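Local coordinates for protein ralf, proline/betaine transporter (Legionella pneumophila, PDB 4D7Q) that probably acts as a guanine nucleotide exchange factor, here as an engineered chimera joining a Legionella Sec7 domain to the capping domain of Rickettsia RalF, at residues D272-A278 / Q314-A319; L140-Q144 / L168-L172; N218-F222 / S325-K329. The protein carries 2 engineered substitutions. The contacts are given in a common frame with arbitrary orientation. Residues are numbered along the deposited sequence.

How the interactions relate
From the N terminus, interaction 2 comes first: it closes a loop within the all-helical Sec7 domain, bringing the end of helix 165-171 back against helix 135-152. The chain then enters the capping domain. Interaction 3 opens there at the start of helix 220-230 and closes, more than 100 residues later, with the loop before strand 332-334. Interaction 1 lies entirely within that span and joins the turn between strands 264-271 and 277-283 to the start of helix 313-325, whose far end leads into interaction 3. Interactions 1 and 3 have centres about 20 Å apart; interaction 2 lies about 42 and 37 Å away from them, centre to centre.

Interaction 1 (D272-A278 / Q314-A319); sequences DEKSGAA and QSLKLA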
# COMPACT_ATOMS: atom_id res chain seq x y z
N ASP A 272 6.74 23.58 -5.12
CA ASP A 272 6.65 24.91 -5.68
C ASP A 272 7.37 25.96 -4.86
O ASP A 272 8.06 25.64 -3.93
CB ASP A 272 5.22 25.32 -5.99
CG ASP A 272 4.33 25.40 -4.77
OD1 ASP A 272 4.77 25.75 -3.69
OD2 ASP A 272 3.16 25.10 -4.92
N GLU A 273 7.21 27.22 -5.24
CA GLU A 273 7.91 28.34 -4.61
C GLU A 273 7.30 28.77 -3.25
O GLU A 273 7.89 29.49 -2.51
CB GLU A 273 8.04 29.53 -5.60
CG GLU A 273 7.23 29.42 -6.89
CD GLU A 273 7.83 30.12 -8.11
OE1 GLU A 273 8.94 30.71 -8.01
OE2 GLU A 273 7.19 30.10 -9.17
N LYS A 274 6.10 28.29 -2.95
CA LYS A 274 5.39 28.60 -1.72
C LYS A 274 5.30 27.45 -0.71
O LYS A 274 4.38 27.35 0.06
CB LYS A 274 3.99 29.07 -2.07
CG LYS A 274 3.97 30.17 -3.12
CD LYS A 274 4.92 31.30 -2.79
CE LYS A 274 4.89 31.68 -1.34
NZ LYS A 274 5.27 33.09 -1.19
N SER A 275 6.30 26.61 -0.76
CA SER A 275 6.50 25.45 0.13
C SER A 275 5.52 24.28 -0.07
O SER A 275 5.55 23.31 0.70
CB SER A 275 6.66 25.87 1.59
OG SER A 275 7.90 26.54 1.78
N GLY A 276 4.69 24.37 -1.11
CA GLY A 276 3.77 23.30 -1.47
C GLY A 276 4.54 22.08 -1.92
O GLY A 276 5.54 22.22 -2.63
N ALA A 277 4.13 20.89 -1.45
CA ALA A 277 4.78 19.63 -1.81
C ALA A 277 3.75 18.55 -2.11
O ALA A 277 2.73 18.45 -1.42
CB ALA A 277 5.75 19.18 -0.73
N ALA A 278 3.96 17.80 -3.20
CA ALA A 278 3.02 16.79 -3.66
C ALA A 278 3.73 15.64 -4.36
O ALA A 278 4.81 15.84 -4.91
CB ALA A 278 1.99 17.42 -4.60
N GLN A 314 -1.28 24.83 0.89
CA GLN A 314 -0.50 25.05 -0.34
C GLN A 314 -0.21 23.72 -1.07
O GLN A 314 -0.33 23.64 -2.29
CB GLN A 314 0.82 25.80 -0.03
CG GLN A 314 1.56 26.25 -1.31
CD GLN A 314 0.69 26.97 -2.33
OE1 GLN A 314 -0.05 27.91 -2.00
NE2 GLN A 314 0.77 26.55 -3.59
N SER A 315 0.16 22.69 -0.30
CA SER A 315 0.43 21.33 -0.79
C SER A 315 -0.85 20.69 -1.40
O SER A 315 -0.78 20.10 -2.48
CB SER A 315 0.97 20.46 0.34
OG SER A 315 2.28 20.89 0.66
N LEU A 316 -2.00 20.86 -0.71
CA LEU A 316 -3.30 20.38 -1.17
C LEU A 316 -3.63 21.05 -2.51
O LEU A 316 -4.05 20.37 -3.45
CB LEU A 316 -4.38 20.68 -0.10
CG LEU A 316 -5.85 20.37 -0.48
CD1 LEU A 316 -6.07 18.88 -0.74
CD2 LEU A 316 -6.80 20.86 0.57
N LYS A 317 -3.39 22.38 -2.62
CA LYS A 317 -3.61 23.13 -3.86
C LYS A 317 -2.71 22.58 -4.97
O LYS A 317 -3.19 22.27 -6.07
CB LYS A 317 -3.34 24.62 -3.62
CG LYS A 317 -3.79 25.51 -4.77
CD LYS A 317 -3.22 26.90 -4.64
CE LYS A 317 -3.51 27.73 -5.86
NZ LYS A 317 -3.31 29.19 -5.60
N LEU A 318 -1.40 22.41 -4.67
CA LEU A 318 -0.43 21.87 -5.63
C LEU A 318 -0.84 20.48 -6.12
O LEU A 318 -0.81 20.25 -7.33
CB LEU A 318 1.01 21.88 -5.05
CG LEU A 318 2.15 21.36 -5.95
CD1 LEU A 318 2.32 22.21 -7.23
CD2 LEU A 318 3.44 21.30 -5.19
N ALA A 319 -1.30 19.58 -5.20
CA ALA A 319 -1.76 18.24 -5.60
C ALA A 319 -2.97 18.35 -6.56
O ALA A 319 -2.95 17.70 -7.60
CB ALA A 319 -2.09 17.38 -4.39
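The turn joining two antiparallel strands of the capping-domain sheet packs on the first turns of a helix, burying 395 Å² in all. Two hydrogen bonds cross between the segments. S315, with chi1 in the m well, places OG 2.8 Å from A277 N, so the helix side chain takes the backbone amide at the very start of the strand. Q314 NE2 donates to D272 OD2 at 3.1 Å. The other carboxylate oxygen, D272 OD1, works inside the turn: it accepts from K274 N at 3.0 Å, which makes an Asx turn, and from G276 N at 2.9 Å. D272 N also bonds to G276 O at 3.1 Å, closing the hairpin turn on its backbone.

Van der Waals contacts fill in round these bonds. G276 passes close over the helix, its CA 3.9 Å from S315 CA; an ideal CB here would lie 3.1 Å from Q314 CG and clash with D272 OD2. The aliphatic part of Q314 lies under the turn, with CG 3.3 Å from K274 O. L318 sets CD2 3.4 Å from G276 O, while CD1 is 3.8 Å from D272 OD2. Further along, A278 CB meets L318 CG at 4.2 Å; it also meets A319 CB at 4.1 Å, and with only methyl groups between them A278 CA and A319 CA come within 5.4 Å.

A277 and A278 pair through their backbones with L304 and I270 respectively, which places the turn's exit within the sheet. Helix 313-325 lies across one face of that sheet: S315 and A319 touch strand 297-303, and L316 packs against helix 341-351.

Interaction 2 (L140-Q144 / L168-L172); sequences LLAFQ and LKRNL
Residues 140-144 form a regular stretch within helix 135-152, with Q144 N bonded to L140 O at 3.1 Å. Residues 168-171 are helical, part of helix 165-171; L172 has phi/psi -100/5, and its N makes weak bonds to L168 O (3.1 Å) and K169 O (3.4 Å). The backbones stay well apart: the nearest CA pair, L141 and L172, is 8.3 Å apart, so side chains bridge the gap. L172 (chi1 m, chi2 t) sends CD2 to L140 CD2 at 3.8 Å and CD1 to L141 CD2 at 3.9 Å. This is leucine-rich helix-helix packing in the all-helical Sec7 domain, with L141, L168 and L172 also touching helix 183-195. Q144 (chi1 t, chi2 p) lays CG 4.0 Å from L168 CD1 and 4.3 Å from L172 CD2. At the margin, N171 (chi1 t) brings ND2 3.2 Å from Q144 NE2, two donors that make no hydrogen bond. From the fused capping domain, F257 touches L140 and F261 touches Q144.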
# COMPACT_ATOMS: atom_id res chain seq x y z
N LEU A 140 10.34 -12.91 -0.30
CA LEU A 140 10.42 -13.41 -1.67
C LEU A 140 9.31 -14.45 -1.93
O LEU A 140 8.60 -14.35 -2.94
CB LEU A 140 11.82 -14.02 -1.93
CG LEU A 140 11.99 -14.57 -3.38
CD1 LEU A 140 12.54 -13.51 -4.30
CD2 LEU A 140 12.87 -15.78 -3.42
N LEU A 141 9.15 -15.43 -1.00
CA LEU A 141 8.11 -16.45 -1.06
C LEU A 141 6.74 -15.82 -1.00
O LEU A 141 5.86 -16.27 -1.72
CB LEU A 141 8.21 -17.39 0.14
CG LEU A 141 9.19 -18.55 0.12
CD1 LEU A 141 9.19 -19.24 1.47
CD2 LEU A 141 8.87 -19.55 -1.00
N ALA A 142 6.54 -14.82 -0.11
CA ALA A 142 5.24 -14.15 0.04
C ALA A 142 4.73 -13.54 -1.25
O ALA A 142 3.59 -13.81 -1.65
CB ALA A 142 5.27 -13.11 1.15
N PHE A 143 5.57 -12.72 -1.91
CA PHE A 143 5.20 -12.11 -3.20
C PHE A 143 4.97 -13.17 -4.28
O PHE A 143 4.04 -13.03 -5.09
CB PHE A 143 6.24 -11.06 -3.64
CG PHE A 143 5.90 -9.68 -3.13
CD1 PHE A 143 4.86 -8.94 -3.70
CD2 PHE A 143 6.55 -9.15 -2.01
CE1 PHE A 143 4.51 -7.69 -3.19
CE2 PHE A 143 6.21 -7.88 -1.52
CZ PHE A 143 5.20 -7.16 -2.11
N GLN A 144 5.76 -14.26 -4.26
CA GLN A 144 5.56 -15.33 -5.23
C GLN A 144 4.21 -16.02 -5.04
O GLN A 144 3.56 -16.34 -6.04
CB GLN A 144 6.67 -16.40 -5.17
CG GLN A 144 6.73 -17.29 -6.44
CD GLN A 144 7.15 -16.51 -7.68
OE1 GLN A 144 7.93 -15.55 -7.62
NE2 GLN A 144 6.63 -16.90 -8.83
N LEU A 168 7.80 -24.11 -10.24
CA LEU A 168 7.96 -23.32 -9.02
C LEU A 168 9.34 -23.51 -8.42
O LEU A 168 9.97 -22.52 -8.04
CB LEU A 168 6.85 -23.62 -7.99
CG LEU A 168 6.92 -22.78 -6.68
CD1 LEU A 168 6.73 -21.27 -6.94
CD2 LEU A 168 6.00 -23.33 -5.60
N LYS A 169 9.84 -24.77 -8.40
CA LYS A 169 11.19 -25.11 -7.90
C LYS A 169 12.26 -24.43 -8.75
O LYS A 169 13.18 -23.82 -8.21
CB LYS A 169 11.39 -26.63 -7.90
CG LYS A 169 10.60 -27.35 -6.79
CD LYS A 169 10.43 -28.81 -7.16
CE LYS A 169 9.96 -29.64 -6.00
NZ LYS A 169 9.87 -31.07 -6.39
N ARG A 170 12.11 -24.47 -10.08
CA ARG A 170 13.05 -23.81 -11.01
C ARG A 170 12.99 -22.30 -10.79
O ARG A 170 14.00 -21.64 -10.73
CB ARG A 170 12.69 -24.13 -12.49
CG ARG A 170 12.99 -25.55 -12.94
CD ARG A 170 14.46 -25.82 -13.13
NE ARG A 170 15.01 -25.16 -14.32
CZ ARG A 170 16.26 -25.35 -14.75
NH1 ARG A 170 17.07 -26.17 -14.11
NH2 ARG A 170 16.69 -24.71 -15.82
N ASN A 171 11.78 -21.77 -10.58
CA ASN A 171 11.56 -20.34 -10.36
C ASN A 171 12.20 -19.75 -9.10
O ASN A 171 12.52 -18.56 -9.09
CB ASN A 171 10.05 -20.04 -10.38
CG ASN A 171 9.77 -18.57 -10.47
OD1 ASN A 171 9.86 -17.95 -11.54
ND2 ASN A 171 9.58 -17.97 -9.33
N LEU A 172 12.33 -20.55 -8.03
CA LEU A 172 12.85 -20.11 -6.74
C LEU A 172 14.33 -20.46 -6.48
O LEU A 172 14.84 -20.19 -5.40
CB LEU A 172 11.93 -20.58 -5.59
CG LEU A 172 10.56 -19.90 -5.54
CD1 LEU A 172 9.60 -20.66 -4.64
CD2 LEU A 172 10.68 -18.41 -5.16

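Interaction 3 (N218-F222 / S325-K329); sequences NDKTF and SFETK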
# COMPACT_ATOMS: atom_id res chain seq x y z
N ASN A 218 -3.85 8.32 -24.72
CA ASN A 218 -5.04 9.06 -24.30
C ASN A 218 -4.81 10.35 -23.48
O ASN A 218 -5.76 11.12 -23.29
CB ASN A 218 -6.08 8.12 -23.62
CG ASN A 218 -5.70 7.57 -22.25
OD1 ASN A 218 -5.28 8.30 -21.32
ND2 ASN A 218 -5.97 6.28 -22.04
N ASP A 219 -3.55 10.60 -23.00
CA ASP A 219 -3.23 11.77 -22.18
C ASP A 219 -1.87 12.43 -22.56
O ASP A 219 -0.82 11.79 -22.44
CB ASP A 219 -3.24 11.35 -20.69
CG ASP A 219 -3.34 12.49 -19.69
OD1 ASP A 219 -2.57 13.46 -19.82
OD2 ASP A 219 -4.14 12.38 -18.75
N LYS A 220 -1.90 13.72 -22.99
CA LYS A 220 -0.70 14.48 -23.38
C LYS A 220 0.26 14.73 -22.22
O LYS A 220 1.48 14.68 -22.42
CB LYS A 220 -1.03 15.78 -24.12
CG LYS A 220 0.15 16.37 -24.90
CD LYS A 220 -0.23 17.62 -25.71
CE LYS A 220 0.23 18.91 -25.07
NZ LYS A 220 1.69 19.13 -25.21
N THR A 221 -0.28 14.99 -21.01
CA THR A 221 0.53 15.19 -19.81
C THR A 221 1.22 13.87 -19.40
O THR A 221 2.41 13.87 -19.07
CB THR A 221 -0.29 15.80 -18.66
OG1 THR A 221 -1.08 16.87 -19.18
CG2 THR A 221 0.60 16.33 -17.53
N PHE A 222 0.48 12.76 -19.43
CA PHE A 222 1.06 11.46 -19.11
C PHE A 222 2.06 11.04 -20.19
O PHE A 222 3.12 10.51 -19.84
CB PHE A 222 -0.01 10.39 -18.90
CG PHE A 222 0.55 9.09 -18.37
CD1 PHE A 222 0.94 8.97 -17.04
CD2 PHE A 222 0.66 7.97 -19.19
CE1 PHE A 222 1.43 7.76 -16.54
CE2 PHE A 222 1.15 6.76 -18.69
CZ PHE A 222 1.54 6.66 -17.38
N SER A 325 -3.90 19.10 -14.32
CA SER A 325 -2.98 19.27 -15.44
C SER A 325 -3.00 18.06 -16.38
O SER A 325 -2.64 18.20 -17.54
CB SER A 325 -1.57 19.53 -14.94
OG SER A 325 -1.44 20.83 -14.40
N PHE A 326 -3.38 16.89 -15.88
CA PHE A 326 -3.49 15.72 -16.74
C PHE A 326 -4.76 15.89 -17.55
O PHE A 326 -5.74 16.44 -17.05
CB PHE A 326 -3.47 14.40 -15.92
CG PHE A 326 -2.09 14.08 -15.36
CD1 PHE A 326 -1.16 13.36 -16.12
CD2 PHE A 326 -1.70 14.54 -14.11
CE1 PHE A 326 0.12 13.10 -15.62
CE2 PHE A 326 -0.40 14.29 -13.61
CZ PHE A 326 0.49 13.56 -14.37
N GLU A 327 -4.72 15.51 -18.83
CA GLU A 327 -5.89 15.64 -19.72
C GLU A 327 -7.07 14.80 -19.24
O GLU A 327 -8.21 15.24 -19.32
CB GLU A 327 -5.53 15.25 -21.15
CG GLU A 327 -4.74 16.31 -21.89
CD GLU A 327 -4.48 15.98 -23.35
OE1 GLU A 327 -4.55 14.79 -23.72
OE2 GLU A 327 -4.20 16.93 -24.13
N THR A 328 -6.78 13.60 -18.72
CA THR A 328 -7.78 12.67 -18.22
C THR A 328 -8.39 13.17 -16.92
O THR A 328 -7.66 13.52 -15.98
CB THR A 328 -7.18 11.27 -18.01
OG1 THR A 328 -6.28 10.96 -19.07
CG2 THR A 328 -8.25 10.18 -17.87
N LYS A 329 -9.73 13.18 -16.85
CA LYS A 329 -10.38 13.56 -15.60
C LYS A 329 -10.11 12.45 -14.55
O LYS A 329 -9.88 11.29 -14.90
CB LYS A 329 -11.89 13.87 -15.78
CG LYS A 329 -12.78 12.67 -16.06
CD LYS A 329 -14.27 13.04 -15.97
CE LYS A 329 -15.17 11.88 -16.35
NZ LYS A 329 -16.61 12.24 -16.26
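D219 is the N-cap of helix 220-230, and its carboxylate also binds the loop that follows helix 313-325 in the capping domain. OD1 of D219 accepts from F222 N at 3.2 Å and, weakly, from T221 N at 3.0 Å, covering amides that the first turn of a helix leaves without backbone partners. The same OD1 takes E327 N across the contact at 3.1 Å. D219 OD2 receives two bonds from one residue, T328 N at 2.9 Å and T328 OG1 at 2.6 Å. The buried carboxylate thus serves five donors, three of them from the opposing loop.

E327 answers in the other direction: its OE1 accepts from K220 N at 2.9 Å, so another amide of the helix start is satisfied by the loop. T221 OG1 donates to S325 O at 2.6 Å. N218 turns its amide elsewhere, OD1 to S215 N and ND2 to N213 O, while R352, the C-terminal residue, binds the carbonyls of F326 and E327.

Beneath this polar network F326 packs on F222, with F222 CB 4.2 Å from F326 CD1, and both rings reach I299 of strand 297-303. T221 makes a CH-pi contact over one face of F326, its CG2 3.9 Å from the ring centroid and 19° off the normal.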